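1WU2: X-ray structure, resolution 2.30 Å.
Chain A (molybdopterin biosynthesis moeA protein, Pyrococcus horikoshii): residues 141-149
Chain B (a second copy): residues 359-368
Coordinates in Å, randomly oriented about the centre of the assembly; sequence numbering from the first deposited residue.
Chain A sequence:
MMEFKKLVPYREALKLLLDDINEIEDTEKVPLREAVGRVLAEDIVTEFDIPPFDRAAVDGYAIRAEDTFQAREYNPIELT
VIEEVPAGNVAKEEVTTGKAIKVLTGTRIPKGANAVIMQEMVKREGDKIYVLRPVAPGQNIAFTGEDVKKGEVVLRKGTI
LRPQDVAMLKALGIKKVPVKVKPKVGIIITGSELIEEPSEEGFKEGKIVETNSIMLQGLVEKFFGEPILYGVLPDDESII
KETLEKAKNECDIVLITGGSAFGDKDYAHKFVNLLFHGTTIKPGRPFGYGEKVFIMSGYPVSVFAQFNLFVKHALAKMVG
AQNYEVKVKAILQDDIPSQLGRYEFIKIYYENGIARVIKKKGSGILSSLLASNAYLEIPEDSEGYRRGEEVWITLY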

ATOM      1  N   ILE A 141      30.135 -23.087  -2.301  1.00 33.95           N
ATOM      2  CA  ILE A 141      30.671 -22.134  -1.339  1.00 33.72           C
ATOM      3  C   ILE A 141      29.780 -20.897  -1.281  1.00 33.56           C
ATOM      4  O   ILE A 141      29.609 -20.198  -2.281  1.00 33.36           O
ATOM      5  CB  ILE A 141      32.120 -21.733  -1.685  1.00 33.59           C
ATOM      6  CG1 ILE A 141      33.058 -22.923  -1.471  1.00 33.55           C
ATOM      7  CG2 ILE A 141      32.569 -20.553  -0.816  1.00 33.67           C
ATOM      8  CD1 ILE A 141      34.476 -22.698  -1.947  1.00 33.10           C
ATOM      9  N   ALA A 142      29.204 -20.655  -0.109  1.00 33.34           N
ATOM     10  CA  ALA A 142      28.596 -19.371   0.205  1.00 33.24           C
ATOM     11  C   ALA A 142      29.712 -18.384   0.540  1.00 33.19           C
ATOM     12  O   ALA A 142      30.189 -18.327   1.673  1.00 33.16           O
ATOM     13  CB  ALA A 142      27.625 -19.508   1.373  1.00 33.15           C
ATOM     14  N   PHE A 143      30.132 -17.612  -0.457  1.00 33.23           N
ATOM     15  CA  PHE A 143      31.250 -16.684  -0.295  1.00 33.21           C
ATOM     16  C   PHE A 143      30.926 -15.538   0.659  1.00 33.15           C
ATOM     17  O   PHE A 143      29.764 -15.262   0.951  1.00 33.12           O
ATOM     18  CB  PHE A 143      31.677 -16.117  -1.654  1.00 33.22           C
ATOM     19  CG  PHE A 143      32.491 -17.072  -2.476  1.00 33.46           C
ATOM     20  CD1 PHE A 143      33.825 -17.303  -2.173  1.00 33.75           C
ATOM     21  CD2 PHE A 143      31.925 -17.743  -3.553  1.00 33.81           C
ATOM     22  CE1 PHE A 143      34.586 -18.184  -2.933  1.00 34.33           C
ATOM     23  CE2 PHE A 143      32.677 -18.627  -4.316  1.00 34.02           C
ATOM     24  CZ  PHE A 143      34.011 -18.847  -4.004  1.00 34.21           C
ATOM     25  N   THR A 144      31.976 -14.871   1.126  1.00 33.15           N
ATOM     26  CA  THR A 144      31.852 -13.759   2.057  1.00 33.11           C
ATOM     27  C   THR A 144      31.051 -12.629   1.424  1.00 33.15           C
ATOM     28  O   THR A 144      31.412 -12.116   0.366  1.00 33.14           O
ATOM     29  CB  THR A 144      33.254 -13.250   2.465  1.00 33.10           C
ATOM     30  OG1 THR A 144      33.944 -14.270   3.196  1.00 32.85           O
ATOM     31  CG2 THR A 144      33.167 -12.084   3.451  1.00 32.93           C
ATOM     32  N   GLY A 145      29.948 -12.265   2.071  1.00 33.16           N
ATOM     33  CA  GLY A 145      29.161 -11.119   1.665  1.00 33.16           C
ATOM     34  C   GLY A 145      28.245 -11.365   0.483  1.00 33.20           C
ATOM     35  O   GLY A 145      27.802 -10.412  -0.155  1.00 33.23           O
ATOM     36  N   GLU A 146      27.941 -12.631   0.196  1.00 33.28           N
ATOM     37  CA  GLU A 146      27.069 -12.967  -0.929  1.00 33.48           C
ATOM     38  C   GLU A 146      25.661 -12.399  -0.728  1.00 33.49           C
ATOM     39  O   GLU A 146      24.979 -12.067  -1.697  1.00 33.44           O
ATOM     40  CB  GLU A 146      27.028 -14.484  -1.179  1.00 33.54           C
ATOM     41  CG  GLU A 146      26.432 -15.321  -0.048  1.00 33.92           C
ATOM     42  CD  GLU A 146      26.036 -16.720  -0.492  1.00 34.23           C
ATOM     43  OE1 GLU A 146      25.256 -17.379   0.229  1.00 34.53           O
ATOM     44  OE2 GLU A 146      26.506 -17.166  -1.560  1.00 34.81           O
ATOM     45  N   ASP A 147      25.237 -12.294   0.532  1.00 33.55           N
ATOM     46  CA  ASP A 147      24.012 -11.583   0.884  1.00 33.70           C
ATOM     47  C   ASP A 147      24.235 -10.070   0.770  1.00 33.82           C
ATOM     48  O   ASP A 147      23.676  -9.430  -0.119  1.00 33.95           O
ATOM     49  CB  ASP A 147      23.545 -11.968   2.295  1.00 33.82           C
ATOM     50  CG  ASP A 147      22.157 -11.451   2.613  1.00 34.03           C
ATOM     51  OD1 ASP A 147      21.529 -10.843   1.726  1.00 34.41           O
ATOM     52  OD2 ASP A 147      21.607 -11.609   3.723  1.00 35.24           O
ATOM     53  N   VAL A 148      25.033  -9.508   1.680  1.00 33.81           N
ATOM     54  CA  VAL A 148      25.522  -8.132   1.560  1.00 33.85           C
ATOM     55  C   VAL A 148      27.009  -8.093   1.911  1.00 34.01           C
ATOM     56  O   VAL A 148      27.444  -8.773   2.835  1.00 33.91           O
ATOM     57  CB  VAL A 148      24.737  -7.127   2.460  1.00 33.78           C
ATOM     58  CG1 VAL A 148      23.272  -7.085   2.065  1.00 33.74           C
ATOM     59  CG2 VAL A 148      24.884  -7.454   3.948  1.00 33.63           C
ATOM     60  N   LYS A 149      27.781  -7.303   1.170  1.00 34.22           N
ATOM     61  CA  LYS A 149      29.222  -7.192   1.405  1.00 34.55           C
ATOM     62  C   LYS A 149      29.531  -5.928   2.209  1.00 34.47           C
ATOM     63  O   LYS A 149      28.768  -4.970   2.181  1.00 34.47           O
ATOM     64  CB  LYS A 149      29.993  -7.252   0.071  1.00 34.72           C
ATOM     65  CG  LYS A 149      30.838  -6.031  -0.294  1.00 35.84           C
ATOM     66  CD  LYS A 149      31.301  -6.088  -1.754  1.00 37.17           C
ATOM     67  CE  LYS A 149      32.125  -7.340  -2.057  1.00 37.84           C
ATOM     68  NZ  LYS A 149      31.295  -8.435  -2.644  1.00 38.36           N
TER
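Chain B (359-368) KKKGSGILSS

The carboxylate of D147(A) anchors chain B by accepting backbone N-H groups from two consecutive residues. S367(B) N donates to D147(A) OD1 at 3.0 Å with an N-H...O angle of 153°, and L366(B) N donates to D147(A) OD2 at 3.1 Å, 147°; a second, weak bond runs from L366(B) N to D147(A) OD1 at 3.2 Å. The two amides are consecutive in chain B and both point at the carboxylate, near a weakly bonded helix that continues later in the chain. D147(A) chi1 is t (-170°); the CA-to-CB bond points sideways, yet the carboxylate at its end comes nearer to chain B. S367(B) OG, with chi1 p, lies 3.1 Å from D147(A) OD1 and 3.3 Å from D147(A) O, weak contacts that compete for one hydroxyl proton. The same OG accepts from K360(B) NZ at 2.8 Å, a bond within chain B that links the lysine to the serine. K360(B) CE rests 3.4 Å from E146(A) O, its methylene against the backbone carbonyl.

A water extends the polar contact at E146(A): water 1 lies 2.9 Å from S363(B) OG and donates a weak 3.5 Å bond to E146(A) OE1. That OE1 also lies 3.6 Å from S363(B) N and 3.9 Å from G362(B) CA. A CB on G362(B) would point toward chain A and come within 3.0 Å of E146(A) OE1, a clash, and it would also strike I365(B) CG2 at 2.8 Å.

The backbones meet as loop on loop. Chain A leaves a short strand, 141-142, and reverses through a type II turn from F143(A) to E146(A), closed by E146(A) N to F143(A) O at 3.3 Å; G145(A) has the positive phi (79°) usual for the third residue of such a turn. The CA of A142(A) lies 6.8 Å from that of S363(B), and the CA of D147(A) 5.2 Å from that of I365(B), so between these two pairings both chains advance in the same sense.

Packing adds to these polar contacts. I365(B) points its CA-to-CB bond toward chain A, with CB 3.6 Å from D147(A) OD1, while the end of its side chain leads away. L366(B) CB approaches D147(A) OD2 at 3.8 Å. Farther out, A142(A) CB meets S363(B) OG at 3.9 Å, and V148(A) CG1 touches S367(B) CB at 4.3 Å. Together the stretches bury 332 Å², with D147(A) the most covered residue.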

ATOM      1  N   LYS B 359      17.007 -12.951  -9.379  1.00 48.12           N
ATOM      2  CA  LYS B 359      17.700 -14.209  -9.656  1.00 48.84           C
ATOM      3  C   LYS B 359      18.571 -14.732  -8.509  1.00 49.12           C
ATOM      4  O   LYS B 359      18.899 -15.918  -8.479  1.00 49.16           O
ATOM      5  CB  LYS B 359      18.572 -14.051 -10.914  1.00 48.97           C
ATOM      6  CG  LYS B 359      19.696 -12.997 -10.800  1.00 49.62           C
ATOM      7  CD  LYS B 359      19.262 -11.600 -11.298  1.00 50.46           C
ATOM      8  CE  LYS B 359      19.405 -10.479 -10.248  1.00 50.53           C
ATOM      9  NZ  LYS B 359      19.488 -10.925  -8.826  1.00 50.49           N
ATOM     10  N   LYS B 360      18.950 -13.857  -7.579  1.00 49.52           N
ATOM     11  CA  LYS B 360      19.910 -14.218  -6.537  1.00 49.85           C
ATOM     12  C   LYS B 360      19.320 -15.196  -5.522  1.00 49.85           C
ATOM     13  O   LYS B 360      18.254 -14.951  -4.952  1.00 49.88           O
ATOM     14  CB  LYS B 360      20.435 -12.972  -5.815  1.00 50.03           C
ATOM     15  CG  LYS B 360      21.650 -13.247  -4.923  1.00 50.60           C
ATOM     16  CD  LYS B 360      22.723 -12.163  -5.022  1.00 51.51           C
ATOM     17  CE  LYS B 360      22.608 -11.157  -3.885  1.00 51.94           C
ATOM     18  NZ  LYS B 360      21.270 -10.500  -3.868  1.00 52.63           N
ATOM     19  N   LYS B 361      20.018 -16.314  -5.328  1.00 49.86           N
ATOM     20  CA  LYS B 361      19.667 -17.307  -4.314  1.00 49.83           C
ATOM     21  C   LYS B 361      20.915 -17.697  -3.521  1.00 49.33           C
ATOM     22  O   LYS B 361      22.028 -17.692  -4.054  1.00 49.37           O
ATOM     23  CB  LYS B 361      19.040 -18.546  -4.966  1.00 50.08           C
ATOM     24  CG  LYS B 361      17.510 -18.559  -4.960  1.00 51.11           C
ATOM     25  CD  LYS B 361      16.916 -17.680  -6.066  1.00 52.43           C
ATOM     26  CE  LYS B 361      16.179 -18.494  -7.124  1.00 53.02           C
ATOM     27  NZ  LYS B 361      16.092 -17.759  -8.417  1.00 53.40           N
ATOM     28  N   GLY B 362      20.723 -18.033  -2.246  1.00 48.67           N
ATOM     29  CA  GLY B 362      21.827 -18.382  -1.364  1.00 48.02           C
ATOM     30  C   GLY B 362      21.404 -19.173  -0.137  1.00 47.43           C
ATOM     31  O   GLY B 362      20.265 -19.639  -0.042  1.00 47.55           O
ATOM     32  N   SER B 363      22.331 -19.318   0.808  1.00 46.56           N
ATOM     33  CA  SER B 363      22.124 -20.161   1.992  1.00 45.80           C
ATOM     34  C   SER B 363      20.987 -19.665   2.892  1.00 44.92           C
ATOM     35  O   SER B 363      20.199 -20.466   3.400  1.00 45.07           O
ATOM     36  CB  SER B 363      23.421 -20.277   2.805  1.00 45.87           C
ATOM     37  OG  SER B 363      24.287 -21.253   2.246  1.00 46.19           O
ATOM     38  N   GLY B 364      20.913 -18.351   3.092  1.00 43.59           N
ATOM     39  CA  GLY B 364      19.847 -17.760   3.889  1.00 42.47           C
ATOM     40  C   GLY B 364      19.792 -16.253   3.729  1.00 41.42           C
ATOM     41  O   GLY B 364      19.787 -15.519   4.718  1.00 41.14           O
ATOM     42  N   ILE B 365      19.742 -15.797   2.479  1.00 40.20           N
ATOM     43  CA  ILE B 365      19.874 -14.370   2.170  1.00 39.28           C
ATOM     44  C   ILE B 365      18.588 -13.571   2.392  1.00 38.27           C
ATOM     45  O   ILE B 365      17.484 -14.113   2.360  1.00 38.31           O
ATOM     46  CB  ILE B 365      20.404 -14.149   0.724  1.00 39.34           C
ATOM     47  CG1 ILE B 365      19.350 -14.541  -0.323  1.00 39.41           C
ATOM     48  CG2 ILE B 365      21.721 -14.900   0.523  1.00 39.45           C
ATOM     49  CD1 ILE B 365      19.828 -14.425  -1.763  1.00 39.43           C
ATOM     50  N   LEU B 366      18.775 -12.273   2.615  1.00 36.99           N
ATOM     51  CA  LEU B 366      17.710 -11.312   2.883  1.00 36.01           C
ATOM     52  C   LEU B 366      17.588 -10.270   1.764  1.00 35.03           C
ATOM     53  O   LEU B 366      16.511  -9.724   1.541  1.00 34.92           O
ATOM     54  CB  LEU B 366      18.021 -10.604   4.207  1.00 35.98           C
ATOM     55  CG  LEU B 366      16.915  -9.949   5.036  1.00 36.04           C
ATOM     56  CD1 LEU B 366      15.619 -10.732   4.974  1.00 36.11           C
ATOM     57  CD2 LEU B 366      17.381  -9.806   6.488  1.00 36.01           C
ATOM     58  N   SER B 367      18.692 -10.014   1.064  1.00 34.00           N
ATOM     59  CA  SER B 367      18.785  -8.958   0.053  1.00 33.12           C
ATOM     60  C   SER B 367      17.855  -9.143  -1.151  1.00 32.25           C
ATOM     61  O   SER B 367      17.480  -8.164  -1.795  1.00 32.00           O
ATOM     62  CB  SER B 367      20.229  -8.842  -0.447  1.00 33.15           C
ATOM     63  OG  SER B 367      20.628 -10.016  -1.146  1.00 33.23           O
ATOM     64  N   SER B 368      17.496 -10.386  -1.459  1.00 31.29           N
ATOM     65  CA  SER B 368      16.612 -10.661  -2.596  1.00 30.83           C
ATOM     66  C   SER B 368      15.150 -10.306  -2.298  1.00 30.26           C
ATOM     67  O   SER B 368      14.364 -10.078  -3.217  1.00 30.16           O
ATOM     68  CB  SER B 368      16.746 -12.119  -3.048  1.00 30.69           C
ATOM     69  OG  SER B 368      16.258 -13.014  -2.068  1.00 31.27           O
TER
HETATM   70  O   HOH W   1      24.831 -20.758  -0.537  1.00 38.82           O